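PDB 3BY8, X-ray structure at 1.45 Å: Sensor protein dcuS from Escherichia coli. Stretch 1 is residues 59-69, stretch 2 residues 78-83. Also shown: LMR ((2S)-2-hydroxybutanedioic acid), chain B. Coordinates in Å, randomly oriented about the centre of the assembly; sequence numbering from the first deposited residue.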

# COMPACT_ATOMS: atom_id res chain seq x y z
N ILE A 59 2.47 -4.16 1.75
CA ILE A 59 1.32 -3.78 0.94
C ILE A 59 0.18 -3.65 1.93
O ILE A 59 -0.33 -4.63 2.47
N VAL A 60 -0.20 -2.40 2.22
CA VAL A 60 -1.23 -2.09 3.18
C VAL A 60 -2.44 -1.40 2.53
O VAL A 60 -2.34 -0.30 2.03
N VAL A 61 -3.58 -2.09 2.53
CA VAL A 61 -4.82 -1.54 1.98
C VAL A 61 -5.56 -0.92 3.14
O VAL A 61 -5.61 -1.52 4.21
N THR A 62 -6.10 0.28 2.97
CA THR A 62 -6.88 0.92 4.03
C THR A 62 -8.22 1.41 3.49
O THR A 62 -8.43 1.51 2.26
N ASP A 63 -9.14 1.67 4.42
CA ASP A 63 -10.42 2.28 4.06
C ASP A 63 -10.23 3.82 4.11
O ASP A 63 -9.08 4.32 4.28
N MET A 64 -11.32 4.58 4.00
CA MET A 64 -11.23 6.04 3.98
C MET A 64 -10.91 6.73 5.32
O MET A 64 -10.68 7.93 5.37
N GLN A 65 -10.89 5.94 6.38
CA GLN A 65 -10.53 6.47 7.69
C GLN A 65 -9.10 6.03 8.02
O GLN A 65 -8.60 6.29 9.11
N SER A 66 -8.47 5.34 7.06
CA SER A 66 -7.11 4.83 7.17
C SER A 66 -6.93 3.51 7.94
O SER A 66 -5.81 3.12 8.26
N LEU A 67 -8.04 2.82 8.26
CA LEU A 67 -7.94 1.53 8.94
C LEU A 67 -7.34 0.49 8.03
O LEU A 67 -7.78 0.35 6.88
N ARG A 68 -6.39 -0.29 8.53
CA ARG A 68 -5.72 -1.29 7.71
C ARG A 68 -6.47 -2.58 7.46
O ARG A 68 -7.07 -3.14 8.39
N TYR A 69 -6.41 -3.05 6.22
CA TYR A 69 -6.99 -4.32 5.82
C TYR A 69 -5.91 -5.38 5.58
O TYR A 69 -6.20 -6.55 5.34
N GLY A 78 -6.88 -3.66 11.16
CA GLY A 78 -7.93 -3.07 11.97
C GLY A 78 -7.54 -1.83 12.75
O GLY A 78 -8.38 -1.24 13.43
N GLN A 79 -6.27 -1.44 12.70
CA GLN A 79 -5.79 -0.25 13.38
C GLN A 79 -5.45 0.82 12.35
O GLN A 79 -5.26 0.51 11.16
N PRO A 80 -5.35 2.09 12.77
CA PRO A 80 -5.04 3.17 11.84
C PRO A 80 -3.63 3.14 11.28
O PRO A 80 -2.65 2.85 11.97
N PHE A 81 -3.56 3.47 9.99
CA PHE A 81 -2.28 3.57 9.29
C PHE A 81 -1.37 4.57 10.01
O PHE A 81 -1.85 5.58 10.55
N LYS A 82 -0.07 4.30 10.04
CA LYS A 82 0.88 5.21 10.64
C LYS A 82 1.72 5.87 9.55
O LYS A 82 2.42 5.19 8.82
N GLY A 83 1.62 7.19 9.44
CA GLY A 83 2.36 7.93 8.44
C GLY A 83 1.49 8.99 7.80
O GLY A 83 0.41 8.67 7.27

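Packing between residues 59-69 and 78-83 of dcuS, with bound LMR. Three backbone hydrogen bonds join the stretches: Phe81 N to Ser66 O (2.9 Å), Arg68 N to Gln79 O (3.0 Å) and Gly78 N to Arg68 O (2.8 Å). From the strand, Val60 (t) and Thr62 (p) point toward the second stretch and meet Phe81 (chi1 t, chi2 -91°): Val60 CG1 lies at the ring edge, 3.7 Å from Phe81 CD2, and Thr62 CG2 is 4.1 Å from the same atom. One ring face covers the ligand carboxylate, with Phe81 CE2 3.4 Å from LMR C1. Thr62 OG1 is spent within its own stretch, donating to Asp63 O (2.9 Å). Asp63 OD1 steadies the type I turn from Asp63 to Ser66, accepting from Gln65 N and Leu67 N, both at 2.9 Å. Ser66 (chi1 90°) points in; its OG donates to Gln65 O (2.6 Å) and accepts from water 1 (2.9 Å), which also donates to Phe81 O (2.7 Å) and so bridges the stretches. Leu67 (m, t) leaves sideways, but its CD2 comes 4.2 Å from Pro80 CG. Arg68 (m, t, t, chi4 79°) has the largest covered area, its guanidinium carrying Pro80 O and Phe81 CA over one face. Arg68 NH1 approaches Pro80 O to 3.2 Å at an angle too poor for a hydrogen bond; NH1 donates to water 2 (3.0 Å), which donates to Gln79 OE1 (2.6 Å), and is also hydrogen-bonded elsewhere in the structure, while NH2 donates to water 3 (3.2 Å), which donates to Pro80 O (2.6 Å). Arg68 NE donates to LMR O1A (2.8 Å) and Arg68 NH2 to LMR O1B (2.7 Å). Lys82 N also donates to LMR O1B (2.8 Å), and LMR O2 donates to Lys82 O (2.7 Å), whereas the Lys82 side chain (t, t, m, t) starts sideways and its end leads away.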

# COMPACT_ATOMS: atom_id res chain seq x y z
CB ILE A 59 0.96 -4.82 -0.15
CG1 ILE A 59 2.09 -4.91 -1.18
CG2 ILE A 59 -0.36 -4.39 -0.81
CD1 ILE A 59 1.76 -5.85 -2.36
CB VAL A 60 -0.65 -1.16 4.28
CG1 VAL A 60 -1.75 -0.58 5.17
CG2 VAL A 60 0.35 -1.96 5.11
CB VAL A 61 -5.68 -2.67 1.42
CG1 VAL A 61 -7.07 -2.16 1.04
CG2 VAL A 61 -5.00 -3.27 0.26
CB THR A 62 -6.21 2.17 4.64
OG1 THR A 62 -6.38 3.31 3.78
CG2 THR A 62 -4.73 1.93 4.86
CB ASP A 63 -11.56 1.84 5.00
CG ASP A 63 -11.31 2.15 6.46
OD1 ASP A 63 -10.57 3.11 6.82
OD2 ASP A 63 -11.92 1.43 7.28
CB MET A 64 -12.51 6.63 3.35
CG MET A 64 -12.65 6.25 1.87
SD MET A 64 -11.23 6.77 0.81
CE MET A 64 -11.22 8.60 1.09
CB GLN A 65 -11.49 5.94 8.76
CG GLN A 65 -12.89 6.58 8.71
CD GLN A 65 -13.68 6.22 7.46
OE1 GLN A 65 -13.97 5.05 7.21
NE2 GLN A 65 -14.03 7.23 6.68
CB SER A 66 -6.17 5.92 7.71
OG SER A 66 -6.07 5.90 9.12
CB LEU A 67 -9.30 1.01 9.38
CG LEU A 67 -9.95 1.66 10.57
CD1 LEU A 67 -11.09 0.74 10.98
CD2 LEU A 67 -8.95 1.85 11.71
CB ARG A 68 -4.38 -1.69 8.33
CG ARG A 68 -3.42 -0.56 8.64
CD ARG A 68 -2.10 -1.20 8.96
NE ARG A 68 -1.11 -0.28 9.52
CZ ARG A 68 -1.09 0.11 10.79
NH1 ARG A 68 -2.02 -0.31 11.66
NH2 ARG A 68 -0.11 0.89 11.24
CB TYR A 69 -7.85 -4.13 4.58
CG TYR A 69 -9.24 -3.75 4.93
CD1 TYR A 69 -9.53 -2.54 5.56
CD2 TYR A 69 -10.29 -4.64 4.69
CE1 TYR A 69 -10.84 -2.22 5.93
CE2 TYR A 69 -11.58 -4.34 5.05
CZ TYR A 69 -11.85 -3.13 5.67
OH TYR A 69 -13.15 -2.85 6.02
CB GLN A 79 -4.58 -0.59 14.26
CG GLN A 79 -4.94 -1.68 15.28
CD GLN A 79 -3.78 -2.10 16.16
OE1 GLN A 79 -2.64 -2.20 15.71
NE2 GLN A 79 -4.08 -2.39 17.43
CB PRO A 80 -5.24 4.45 12.66
CG PRO A 80 -6.09 4.01 13.83
CD PRO A 80 -5.60 2.62 14.12
CB PHE A 81 -2.57 4.08 7.88
CG PHE A 81 -1.36 4.08 6.98
CD1 PHE A 81 -0.54 5.19 6.87
CD2 PHE A 81 -1.02 2.93 6.25
CE1 PHE A 81 0.59 5.18 6.07
CE2 PHE A 81 0.12 2.90 5.44
CZ PHE A 81 0.93 4.01 5.34
CB LYS A 82 1.80 4.48 11.63
CG LYS A 82 2.83 5.44 12.23
CD LYS A 82 3.85 4.74 13.11
CE LYS A 82 3.32 4.50 14.50
NZ LYS A 82 4.41 3.96 15.37
C1 LMR B . 1.57 1.35 8.13
O1A LMR B . 1.05 0.29 7.89
O1B LMR B . 1.28 1.97 9.18
C2 LMR B . 2.81 1.68 7.36
O2 LMR B . 3.48 2.89 7.92
C3 LMR B . 3.73 0.47 7.14
C4 LMR B . 4.61 0.26 8.39
O4A LMR B . 4.10 -0.18 9.41
O4B LMR B . 5.83 0.61 8.37
O HOH W 1 -3.66 7.35 9.64
O HOH W 2 -1.06 -0.62 14.46
O HOH W 3 -1.44 1.85 13.99